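Local atomic coordinates of AAA ATPase, central region (Enterococcus faecium, PDB entry 2R9G), a protein that is probably an MgsA-type AAA+ ATPase acting in DNA replication or repair, represented by its all-helical C-terminal part, which assembles as a tetramer. Residues V76-K81 against R88-D93; R52-G57 against A70-A75; L63-A68 against V95-L100. One frame throughout, in Å; residues are numbered along the deposited sequence. Where two conformers were deposited one is given.

Contact 1 (V76-K81 against R88-D93); sequences VLAAEK and RIPLAD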
ATOM      1  N   VAL C  76       3.503  -6.052   9.300  1.00 21.71           N
ATOM      2  CA  VAL C  76       4.689  -6.824   9.665  1.00 20.13           C
ATOM      3  C   VAL C  76       5.922  -5.930   9.768  1.00 23.32           C
ATOM      4  O   VAL C  76       6.720  -6.078  10.697  1.00 29.02           O
ATOM      5  CB  VAL C  76       4.903  -8.016   8.686  1.00 17.04           C
ATOM      6  CG1 VAL C  76       6.347  -8.576   8.742  1.00 16.12           C
ATOM      7  CG2 VAL C  76       3.883  -9.114   8.981  1.00 16.55           C
ATOM      8  N   LEU C  77       6.050  -4.982   8.836  1.00 23.70           N
ATOM      9  CA  LEU C  77       7.155  -4.024   8.865  1.00 26.68           C
ATOM     10  C   LEU C  77       7.033  -3.113  10.071  1.00 26.32           C
ATOM     11  O   LEU C  77       8.040  -2.735  10.668  1.00 24.83           O
ATOM     12  CB  LEU C  77       7.234  -3.197   7.576  1.00 29.48           C
ATOM     13  CG  LEU C  77       7.605  -3.905   6.266  1.00 29.77           C
ATOM     14  CD1 LEU C  77       7.489  -2.949   5.095  1.00 27.43           C
ATOM     15  CD2 LEU C  77       8.995  -4.526   6.320  1.00 25.83           C
ATOM     16  N   ALA C  78       5.795  -2.783  10.431  1.00 25.12           N
ATOM     17  CA  ALA C  78       5.504  -2.038  11.656  1.00 24.14           C
ATOM     18  C   ALA C  78       5.908  -2.845  12.906  1.00 22.50           C
ATOM     19  O   ALA C  78       6.535  -2.307  13.807  1.00 24.97           O
ATOM     20  CB  ALA C  78       4.010  -1.651  11.707  1.00 21.42           C
ATOM     21  N   ALA C  79       5.563  -4.135  12.923  1.00 25.93           N
ATOM     22  CA  ALA C  79       5.902  -5.072  14.012  1.00 24.08           C
ATOM     23  C   ALA C  79       7.402  -5.264  14.259  1.00 24.13           C
ATOM     24  O   ALA C  79       7.843  -5.245  15.411  1.00 25.47           O
ATOM     25  CB  ALA C  79       5.230  -6.431  13.765  1.00 26.20           C
ATOM     26  N   GLU C  80       8.169  -5.451  13.184  1.00 21.64           N
ATOM     27  CA  GLU C  80       9.642  -5.520  13.248  1.00 25.96           C
ATOM     28  C   GLU C  80      10.265  -4.251  13.828  1.00 27.92           C
ATOM     29  O   GLU C  80      11.209  -4.317  14.623  1.00 35.00           O
ATOM     30  CB  GLU C  80      10.233  -5.738  11.851  1.00 22.53           C
ATOM     31  CG  GLU C  80       9.941  -7.078  11.234  1.00 30.74           C
ATOM     32  CD  GLU C  80      10.157  -7.085   9.728  1.00 43.24           C
ATOM     33  OE1 GLU C  80      10.722  -6.106   9.188  1.00 41.14           O
ATOM     34  OE2 GLU C  80       9.757  -8.076   9.083  1.00 44.82           O
ATOM     35  N   LYS C  81       9.744  -3.097  13.421  1.00 29.56           N
ATOM     36  CA  LYS C  81      10.249  -1.810  13.909  1.00 29.64           C
ATOM     37  C   LYS C  81       9.891  -1.564  15.371  1.00 28.76           C
ATOM     38  O   LYS C  81      10.671  -0.951  16.096  1.00 29.82           O
ATOM     39  CB  LYS C  81       9.752  -0.656  13.041  1.00 27.67           C
ATOM     40  CG  LYS C  81      10.399  -0.607  11.665  1.00 27.47           C
ATOM     41  CD  LYS C  81       9.627   0.307  10.708  1.00 32.60           C
ATOM     42  CE  LYS C  81      10.117   0.137   9.278  1.00 37.57           C
ATOM     43  NZ  LYS C  81      11.557   0.482   9.129  1.00 35.66           N
ATOM     44  N   ARG C  88       1.949  -6.107  18.770  1.00 24.15           N
ATOM     45  CA  ARG C  88       0.669  -6.814  18.838  1.00 26.57           C
ATOM     46  C   ARG C  88      -0.500  -6.008  18.261  1.00 24.66           C
ATOM     47  O   ARG C  88      -1.525  -6.584  17.874  1.00 24.94           O
ATOM     48  CB  ARG C  88       0.361  -7.208  20.291  1.00 27.19           C
ATOM     49  CG  ARG C  88      -0.414  -6.150  21.100  1.00 28.87           C
ATOM     50  CD  ARG C  88      -0.350  -6.390  22.601  1.00 28.47           C
ATOM     51  NE  ARG C  88      -1.097  -5.373  23.349  1.00 34.74           N
ATOM     52  CZ  ARG C  88      -0.632  -4.165  23.673  1.00 33.68           C
ATOM     53  NH1 ARG C  88      -1.399  -3.328  24.355  1.00 31.93           N
ATOM     54  NH2 ARG C  88       0.589  -3.780  23.315  1.00 27.75           N
ATOM     55  N   ILE C  89      -0.342  -4.684  18.213  1.00 24.39           N
ATOM     56  CA  ILE C  89      -1.416  -3.781  17.801  1.00 27.61           C
ATOM     57  C   ILE C  89      -1.681  -3.824  16.282  1.00 27.49           C
ATOM     58  O   ILE C  89      -2.806  -4.135  15.890  1.00 27.96           O
ATOM     59  CB  ILE C  89      -1.208  -2.339  18.341  1.00 29.42           C
ATOM     60  CG1 ILE C  89      -1.112  -2.336  19.869  1.00 30.85           C
ATOM     61  CG2 ILE C  89      -2.323  -1.446  17.867  1.00 28.83           C
ATOM     62  CD1 ILE C  89      -0.531  -1.041  20.459  1.00 32.12           C
ATOM     63  N   PRO C  90      -0.662  -3.527  15.423  1.00 24.04           N
ATOM     64  CA  PRO C  90      -0.913  -3.783  13.994  1.00 26.05           C
ATOM     65  C   PRO C  90      -1.341  -5.214  13.633  1.00 22.33           C
ATOM     66  O   PRO C  90      -2.158  -5.394  12.727  1.00 23.08           O
ATOM     67  CB  PRO C  90       0.432  -3.442  13.320  1.00 25.47           C
ATOM     68  CG  PRO C  90       1.428  -3.338  14.413  1.00 22.39           C
ATOM     69  CD  PRO C  90       0.669  -2.918  15.623  1.00 27.54           C
ATOM     70  N   LEU C  91      -0.805  -6.210  14.334  1.00 21.52           N
ATOM     71  CA  LEU C  91      -1.169  -7.613  14.078  1.00 23.64           C
ATOM     72  C   LEU C  91      -2.629  -7.896  14.384  1.00 20.60           C
ATOM     73  O   LEU C  91      -3.274  -8.622  13.637  1.00 19.10           O
ATOM     74  CB  LEU C  91      -0.287  -8.575  14.867  1.00 21.73           C
ATOM     75  CG  LEU C  91       1.203  -8.484  14.538  1.00 23.09           C
ATOM     76  CD1 LEU C  91       1.972  -9.452  15.398  1.00 26.01           C
ATOM     77  CD2 LEU C  91       1.459  -8.718  13.034  1.00 22.92           C
ATOM     78  N   ALA C  92      -3.135  -7.334  15.483  1.00 20.83           N
ATOM     79  CA  ALA C  92      -4.559  -7.442  15.834  1.00 22.32           C
ATOM     80  C   ALA C  92      -5.445  -6.854  14.748  1.00 24.97           C
ATOM     81  O   ALA C  92      -6.447  -7.478  14.345  1.00 22.43           O
ATOM     82  CB  ALA C  92      -4.846  -6.758  17.171  1.00 23.31           C
ATOM     83  N   ASP C  93      -5.069  -5.658  14.280  1.00 18.76           N
ATOM     84  CA  ASP C  93      -5.786  -4.964  13.227  1.00 21.63           C
ATOM     85  C   ASP C  93      -5.920  -5.816  11.974  1.00 25.34           C
ATOM     86  O   ASP C  93      -7.001  -5.896  11.391  1.00 23.31           O
ATOM     87  CB  ASP C  93      -5.073  -3.660  12.855  1.00 21.24           C
ATOM     88  CG  ASP C  93      -5.252  -2.561  13.889  1.00 27.07           C
ATOM     89  OD1 ASP C  93      -4.610  -1.516  13.698  1.00 28.38           O
ATOM     90  OD2 ASP C  93      -6.009  -2.724  14.874  1.00 29.06           O
TER
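Ala-78 and Ala-79 meet Pro-90 and Leu-91 where two consecutive helices of the MgsA-type C-terminal bundle, 66-82 and 88-100, form an antiparallel helical hairpin. The short segments run at 163° to each other with their axes 8.5 Å apart, a close approach that two successive alanines on one side permit. Ala-79 and Pro-90 stand level, their CA atoms 6.9 Å apart.

The direct contacts are apolar and modest. The methyl CB of Ala-78 lies against the pyrrolidine ring of Pro-90, reaching its CG at 4.1 Å. Beside it, Leu-91 reaches across toward Ala-79: CG lies anti to the backbone carbonyl carbon (chi1 -61°), and the extended second torsion carries CD2 toward the other helix although the CB starts off to one side. Pro-90 sits in the first turn of its helix, where its missing N-H costs no backbone bond.

Around this seam, Cys-50 of helix 46-61 packs on Val-76 and Ala-79, while Ile-49 and Leu-53 of the same helix cover Leu-91. Tyr-58 of the second subunit lies on both Ala-78 and Pro-90, placing the hairpin in a subunit interface; there Arg-88 NE also forms a salt bridge to Asp-112 of that subunit. At the Leu-91 end of the seam, Ala-79 CB faces Leu-91 CD2 at a loose 4.5 Å.

Contact 2 (R52-G57 against A70-A75); sequences RLMVIG and ARTVNA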
ATOM      1  N   ARG C  52       3.708 -16.286   9.545  1.00 21.56           N
ATOM      2  CA  ARG C  52       2.427 -16.957   9.417  0.50 23.05           C
ATOM      3  C   ARG C  52       1.299 -16.035   8.976  1.00 25.19           C
ATOM      4  O   ARG C  52       0.471 -16.420   8.151  1.00 28.07           O
ATOM      5  CB  ARG C  52       2.071 -17.689  10.705  0.50 25.12           C
ATOM      6  CG  ARG C  52       2.243 -19.190  10.595  0.50 23.77           C
ATOM      7  CD  ARG C  52       3.670 -19.672  10.865  0.50 24.56           C
ATOM      8  NE  ARG C  52       4.634 -19.347   9.815  0.50 20.98           N
ATOM      9  CZ  ARG C  52       4.722 -19.943   8.626  0.50 20.13           C
ATOM     10  NH1 ARG C  52       3.893 -20.917   8.278  0.50 23.78           N
ATOM     11  NH2 ARG C  52       5.661 -19.557   7.775  0.50 28.39           N
ATOM     12  N   LEU C  53       1.283 -14.809   9.499  1.00 24.99           N
ATOM     13  CA  LEU C  53       0.267 -13.828   9.097  1.00 28.05           C
ATOM     14  C   LEU C  53       0.313 -13.472   7.607  1.00 27.50           C
ATOM     15  O   LEU C  53      -0.733 -13.364   6.979  1.00 23.90           O
ATOM     16  CB  LEU C  53       0.332 -12.564   9.959  1.00 30.31           C
ATOM     17  CG  LEU C  53      -1.012 -11.895  10.267  1.00 36.26           C
ATOM     18  CD1 LEU C  53      -2.143 -12.909  10.346  1.00 26.76           C
ATOM     19  CD2 LEU C  53      -0.912 -11.165  11.571  1.00 35.28           C
ATOM     20  N   MET C  54       1.516 -13.306   7.047  1.00 24.18           N
ATOM     21  CA  MET C  54       1.668 -13.060   5.605  1.00 23.54           C
ATOM     22  C   MET C  54       1.218 -14.252   4.750  1.00 24.36           C
ATOM     23  O   MET C  54       0.604 -14.053   3.708  1.00 22.01           O
ATOM     24  CB  MET C  54       3.105 -12.638   5.236  1.00 22.47           C
ATOM     25  CG  MET C  54       3.493 -11.233   5.716  1.00 25.55           C
ATOM     26  SD  MET C  54       5.165 -10.695   5.319  1.00 10.33           S
ATOM     27  CE  MET C  54       6.174 -11.780   6.314  1.00 15.40           C
ATOM     28  N   VAL C  55       1.514 -15.474   5.205  1.00 23.99           N
ATOM     29  CA  VAL C  55       1.046 -16.698   4.539  1.00 25.17           C
ATOM     30  C   VAL C  55      -0.480 -16.751   4.507  1.00 27.89           C
ATOM     31  O   VAL C  55      -1.062 -16.978   3.447  1.00 29.10           O
ATOM     32  CB  VAL C  55       1.601 -18.001   5.195  1.00 26.30           C
ATOM     33  CG1 VAL C  55       0.894 -19.254   4.639  1.00 21.04           C
ATOM     34  CG2 VAL C  55       3.085 -18.117   4.964  1.00 24.13           C
ATOM     35  N   ILE C  56      -1.109 -16.509   5.657  1.00 26.49           N
ATOM     36  CA  ILE C  56      -2.573 -16.582   5.786  1.00 27.77           C
ATOM     37  C   ILE C  56      -3.269 -15.597   4.838  1.00 27.59           C
ATOM     38  O   ILE C  56      -4.133 -15.998   4.061  1.00 32.04           O
ATOM     39  CB  ILE C  56      -3.050 -16.361   7.250  1.00 22.41           C
ATOM     40  CG1 ILE C  56      -2.546 -17.482   8.165  1.00 21.45           C
ATOM     41  CG2 ILE C  56      -4.562 -16.319   7.314  1.00 20.95           C
ATOM     42  CD1 ILE C  56      -2.461 -17.076   9.632  1.00 22.89           C
ATOM     43  N   GLY C  57      -2.846 -14.332   4.877  1.00 28.04           N
ATOM     44  CA  GLY C  57      -3.439 -13.282   4.055  1.00 24.21           C
ATOM     45  C   GLY C  57      -3.377 -13.590   2.575  1.00 22.69           C
ATOM     46  O   GLY C  57      -4.339 -13.371   1.843  1.00 24.21           O
ATOM     47  N   ALA C  70      -2.088  -7.315   0.991  1.00 19.65           N
ATOM     48  CA  ALA C  70      -0.927  -6.432   0.887  1.00 23.18           C
ATOM     49  C   ALA C  70      -0.651  -5.688   2.195  1.00 24.94           C
ATOM     50  O   ALA C  70       0.511  -5.464   2.540  1.00 23.28           O
ATOM     51  CB  ALA C  70      -1.101  -5.447  -0.253  1.00 22.19           C
ATOM     52  N   ARG C  71      -1.719  -5.324   2.913  1.00 21.44           N
ATOM     53  CA  ARG C  71      -1.614  -4.581   4.184  1.00 26.07           C
ATOM     54  C   ARG C  71      -0.979  -5.359   5.344  1.00 25.74           C
ATOM     55  O   ARG C  71      -0.595  -4.755   6.350  1.00 25.17           O
ATOM     56  CB  ARG C  71      -2.981  -4.038   4.614  1.00 21.53           C
ATOM     57  CG  ARG C  71      -3.417  -2.803   3.845  1.00 23.04           C
ATOM     58  CD  ARG C  71      -4.531  -2.049   4.553  1.00 22.69           C
ATOM     59  NE  ARG C  71      -5.753  -2.839   4.699  1.00 22.71           N
ATOM     60  CZ  ARG C  71      -6.716  -2.905   3.787  1.00 26.71           C
ATOM     61  NH1 ARG C  71      -6.599  -2.243   2.646  1.00 25.75           N
ATOM     62  NH2 ARG C  71      -7.797  -3.638   4.010  1.00 20.42           N
ATOM     63  N   THR C  72      -0.901  -6.685   5.208  1.00 23.92           N
ATOM     64  CA  THR C  72      -0.276  -7.548   6.198  0.50 23.70           C
ATOM     65  C   THR C  72       1.234  -7.304   6.204  1.00 23.17           C
ATOM     66  O   THR C  72       1.880  -7.363   7.243  1.00 27.46           O
ATOM     67  CB  THR C  72      -0.579  -9.033   5.900  0.50 25.42           C
ATOM     68  OG1 THR C  72      -1.988  -9.201   5.680  0.50 22.69           O
ATOM     69  CG2 THR C  72      -0.142  -9.932   7.046  0.50 17.38           C
ATOM     70  N   VAL C  73       1.779  -7.027   5.026  1.00 21.45           N
ATOM     71  CA  VAL C  73       3.194  -6.724   4.879  1.00 23.31           C
ATOM     72  C   VAL C  73       3.516  -5.384   5.557  1.00 22.36           C
ATOM     73  O   VAL C  73       4.506  -5.282   6.269  1.00 21.74           O
ATOM     74  CB  VAL C  73       3.608  -6.746   3.397  1.00 26.25           C
ATOM     75  CG1 VAL C  73       5.099  -6.472   3.238  1.00 18.96           C
ATOM     76  CG2 VAL C  73       3.230  -8.097   2.775  1.00 21.31           C
ATOM     77  N   ASN C  74       2.654  -4.381   5.375  1.00 22.32           N
ATOM     78  CA  ASN C  74       2.793  -3.110   6.095  1.00 23.82           C
ATOM     79  C   ASN C  74       2.833  -3.339   7.603  1.00 20.86           C
ATOM     80  O   ASN C  74       3.761  -2.886   8.276  1.00 22.05           O
ATOM     81  CB  ASN C  74       1.667  -2.121   5.730  1.00 21.70           C
ATOM     82  CG  ASN C  74       1.704  -1.696   4.272  1.00 27.51           C
ATOM     83  OD1 ASN C  74       1.487  -2.508   3.368  1.00 30.48           O
ATOM     84  ND2 ASN C  74       1.966  -0.413   4.035  1.00 19.86           N
ATOM     85  N   ALA C  75       1.848  -4.090   8.107  1.00 23.49           N
ATOM     86  CA  ALA C  75       1.725  -4.407   9.533  1.00 22.64           C
ATOM     87  C   ALA C  75       2.942  -5.141  10.092  1.00 21.67           C
ATOM     88  O   ALA C  75       3.362  -4.863  11.205  1.00 23.89           O
ATOM     89  CB  ALA C  75       0.462  -5.205   9.792  1.00 22.13           C
TER
HETATM   90  O   HOH W   1      -0.934 -11.273   3.447  1.00 46.60           O
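Thr-72 lays its methyl CG2 over the backbone of Leu-53, 3.5 Å from Leu-53 O, and beside the side chain of the same residue, 3.9 Å from Leu-53 CG. The methyl is directed across the gap because CG2 stands anti to the backbone N, which turns OG1 back along its own helix (chi1 -49°) to bond with Ala-68 O. Met-54 closes another side: its CG lies 4.1 Å from Thr-72 CG2, and its SD reaches Val-73 CG2 at 4.1 Å, those two side chains crossing at roughly a right angle. Segments 52-57 and 70-75 belong to the antiparallel hairpin of helices 46-61 and 66-82 in the C-terminal helical bundle; they run nearly antiparallel (169° between their directions), with axes 8.9 Å apart. Met-54 and Thr-72 are level, and Gly-57, having no side chain, lets Thr-72 OG1 stand 4.6 Å from its CA. A water bridges the polar atoms at this seam, donating to Met-54 O at 3.2 Å and making a weak bond with Thr-72 OG1. Leu-53 also packs on Phe-21 and Ile-25 of helix 14-26, whereas Met-54 and Val-73 meet Lys-81 and Ala-78, respectively, of the third subunit.

Contact 3 (L63-A68 against V95-L100); sequences LGNPAA and VVDLCL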
ATOM      1  N   LEU C  63      -7.068 -13.101  -3.448  1.00 26.69           N
ATOM      2  CA  LEU C  63      -7.847 -12.266  -4.378  1.00 27.65           C
ATOM      3  C   LEU C  63      -9.208 -11.841  -3.834  1.00 28.97           C
ATOM      4  O   LEU C  63      -9.882 -10.992  -4.428  1.00 27.87           O
ATOM      5  CB  LEU C  63      -8.025 -12.984  -5.718  1.00 27.69           C
ATOM      6  CG  LEU C  63      -6.764 -13.361  -6.495  1.00 25.66           C
ATOM      7  CD1 LEU C  63      -7.154 -14.173  -7.694  1.00 25.42           C
ATOM      8  CD2 LEU C  63      -5.937 -12.147  -6.926  1.00 32.59           C
ATOM      9  N   GLY C  64      -9.599 -12.432  -2.707  1.00 30.70           N
ATOM     10  CA  GLY C  64     -10.775 -12.012  -1.958  1.00 27.70           C
ATOM     11  C   GLY C  64     -10.668 -10.564  -1.520  1.00 29.43           C
ATOM     12  O   GLY C  64     -11.664  -9.838  -1.514  1.00 32.49           O
ATOM     13  N   ASN C  65      -9.448 -10.153  -1.170  1.00 25.77           N
ATOM     14  CA  ASN C  65      -9.132  -8.784  -0.772  1.00 23.21           C
ATOM     15  C   ASN C  65      -7.617  -8.525  -0.925  1.00 25.28           C
ATOM     16  O   ASN C  65      -6.882  -8.547   0.072  1.00 24.10           O
ATOM     17  CB  ASN C  65      -9.594  -8.555   0.671  1.00 22.54           C
ATOM     18  CG  ASN C  65      -9.625  -7.080   1.069  1.00 26.39           C
ATOM     19  OD1 ASN C  65      -8.994  -6.227   0.445  1.00 22.61           O
ATOM     20  ND2 ASN C  65     -10.332  -6.789   2.155  1.00 26.14           N
ATOM     21  N   PRO C  66      -7.143  -8.282  -2.172  1.00 23.88           N
ATOM     22  CA  PRO C  66      -5.717  -8.048  -2.431  1.00 24.68           C
ATOM     23  C   PRO C  66      -5.092  -6.911  -1.619  1.00 24.51           C
ATOM     24  O   PRO C  66      -3.941  -7.037  -1.212  1.00 25.61           O
ATOM     25  CB  PRO C  66      -5.677  -7.705  -3.928  1.00 26.02           C
ATOM     26  CG  PRO C  66      -6.841  -8.330  -4.473  1.00 27.93           C
ATOM     27  CD  PRO C  66      -7.915  -8.236  -3.427  1.00 25.62           C
ATOM     28  N   ALA C  67      -5.839  -5.828  -1.392  1.00 26.02           N
ATOM     29  CA  ALA C  67      -5.360  -4.713  -0.569  1.00 28.57           C
ATOM     30  C   ALA C  67      -5.089  -5.140   0.870  1.00 28.28           C
ATOM     31  O   ALA C  67      -4.050  -4.799   1.424  1.00 25.65           O
ATOM     32  CB  ALA C  67      -6.339  -3.543  -0.598  1.00 27.10           C
ATOM     33  N   ALA C  68      -6.018  -5.895   1.458  1.00 25.82           N
ATOM     34  CA  ALA C  68      -5.853  -6.402   2.821  1.00 23.18           C
ATOM     35  C   ALA C  68      -4.701  -7.386   2.940  1.00 19.27           C
ATOM     36  O   ALA C  68      -4.011  -7.407   3.959  1.00 25.36           O
ATOM     37  CB  ALA C  68      -7.123  -7.038   3.317  1.00 24.83           C
ATOM     38  N   VAL C  95      -5.474  -9.129  11.678  1.00 26.72           N
ATOM     39  CA  VAL C  95      -6.154 -10.391  11.967  1.00 26.47           C
ATOM     40  C   VAL C  95      -7.674 -10.228  11.832  1.00 27.57           C
ATOM     41  O   VAL C  95      -8.324 -11.010  11.141  1.00 30.23           O
ATOM     42  CB  VAL C  95      -5.728 -10.970  13.353  1.00 26.25           C
ATOM     43  CG1 VAL C  95      -6.721 -11.998  13.872  1.00 33.52           C
ATOM     44  CG2 VAL C  95      -4.349 -11.600  13.264  1.00 30.63           C
ATOM     45  N   VAL C  96      -8.223  -9.182  12.444  1.00 27.22           N
ATOM     46  CA  VAL C  96      -9.657  -8.904  12.352  1.00 29.45           C
ATOM     47  C   VAL C  96     -10.085  -8.664  10.902  1.00 29.30           C
ATOM     48  O   VAL C  96     -11.044  -9.279  10.429  1.00 29.74           O
ATOM     49  CB  VAL C  96     -10.071  -7.730  13.266  1.00 27.55           C
ATOM     50  CG1 VAL C  96     -11.538  -7.465  13.130  1.00 14.80           C
ATOM     51  CG2 VAL C  96      -9.756  -8.064  14.719  1.00 28.04           C
ATOM     52  N   ASP C  97      -9.340  -7.800  10.211  1.00 27.38           N
ATOM     53  CA  ASP C  97      -9.536  -7.501   8.793  1.00 27.21           C
ATOM     54  C   ASP C  97      -9.496  -8.770   7.934  1.00 27.38           C
ATOM     55  O   ASP C  97     -10.369  -8.960   7.093  1.00 22.33           O
ATOM     56  CB  ASP C  97      -8.481  -6.484   8.313  1.00 26.41           C
ATOM     57  CG  ASP C  97      -8.706  -6.003   6.869  1.00 31.24           C
ATOM     58  OD1 ASP C  97      -9.792  -6.219   6.285  1.00 25.33           O
ATOM     59  OD2 ASP C  97      -7.773  -5.387   6.312  1.00 34.35           O
ATOM     60  N   LEU C  98      -8.495  -9.624   8.152  1.00 24.46           N
ATOM     61  CA  LEU C  98      -8.356 -10.866   7.388  1.00 23.47           C
ATOM     62  C   LEU C  98      -9.498 -11.847   7.654  1.00 21.39           C
ATOM     63  O   LEU C  98     -10.049 -12.419   6.715  1.00 22.05           O
ATOM     64  CB  LEU C  98      -7.013 -11.541   7.671  1.00 23.35           C
ATOM     65  CG  LEU C  98      -5.712 -10.936   7.136  1.00 25.67           C
ATOM     66  CD1 LEU C  98      -4.536 -11.858   7.504  1.00 18.32           C
ATOM     67  CD2 LEU C  98      -5.769 -10.647   5.627  1.00 24.74           C
ATOM     68  N   CYS C  99      -9.849 -12.022   8.930  1.00 25.41           N
ATOM     69  CA  CYS C  99     -10.994 -12.860   9.350  1.00 26.81           C
ATOM     70  C   CYS C  99     -12.299 -12.478   8.669  1.00 27.69           C
ATOM     71  O   CYS C  99     -13.103 -13.346   8.351  1.00 32.17           O
ATOM     72  CB  CYS C  99     -11.232 -12.777  10.870  1.00 20.33           C
ATOM     73  SG  CYS C  99      -9.971 -13.558  11.883  1.00 23.72           S
ATOM     74  N   LEU C 100     -12.515 -11.184   8.450  1.00 25.12           N
ATOM     75  CA  LEU C 100     -13.832 -10.727   8.014  1.00 25.29           C
ATOM     76  C   LEU C 100     -13.931 -10.370   6.527  1.00 26.06           C
ATOM     77  O   LEU C 100     -15.028 -10.130   6.012  1.00 29.43           O
ATOM     78  CB  LEU C 100     -14.331  -9.602   8.933  1.00 22.85           C
ATOM     79  CG  LEU C 100     -14.637 -10.040  10.375  1.00 32.41           C
ATOM     80  CD1 LEU C 100     -14.961  -8.852  11.299  1.00 30.35           C
ATOM     81  CD2 LEU C 100     -15.755 -11.091  10.426  1.00 29.86           C
TER
HETATM   82  O   HOH W   2      -4.856  -6.735   6.502  1.00 27.81           O
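The first turn of helix 66-82, entered through the turn at 63-65, faces the last turns of helix 88-100, with Ala-68 and Leu-98 level and their CA atoms 6.9 Å apart. Asn-65 is the N-cap: its OD1 accepts from Ala-68 N at 3.2 Å, the N-H lying well above the carbonyl plane. This bond satisfies an amide of the opening turn.

Ala-68 carries most of the contact on its side: its CB rests against the carboxylate of Asp-97, 3.5 Å from OD2, while the CD2 end of Leu-98 comes to 4.0 Å from Ala-68 O. Asp-97 extends toward Ala-68 because its CG is anti to the backbone N (chi1 -174°). A water ties the two sides together, donating to Ala-68 O at 2.8 Å and to Asp-97 OD2 at 3.2 Å. Asp-97 OD2 also forms a salt bridge with Arg-71, which would probably favour its charged form, and OD1 bonds to Tyr-181 OH of the second subunit. That phenol also bonds to Asn-65 ND2, which has Ser-101 OG as a further partner, so the buried carboxylate and the cap amide share a subunit joint.

Leu-98 packs on Leu-53 and Ile-61 of helix 46-61 and on Ile-25 of helix 14-26, while helix 30-43 covers the Val-96 and Cys-99 side of helix 88-100.

Helix 66-82 runs through all three contacts, meeting helix 46-61 in contact 2 and helix 88-100 at its far end in contact 1 and near its start in contact 3. The centres of contacts 1 and 2 are about 10 Å apart, those of 2 and 3 about 9 Å, and those of 1 and 3 about 15 Å. Along the chain, contact 2 closes before contact 1 opens, contact 1 nests inside the loop of contact 3, and contacts 2 and 3 interleave. Leu-53 of contact 2 lies where contacts 1 and 3 both border on that contact. The three helices thus form one continuous core, and all three contacts touch the second subunit, linking bundle to tetramer.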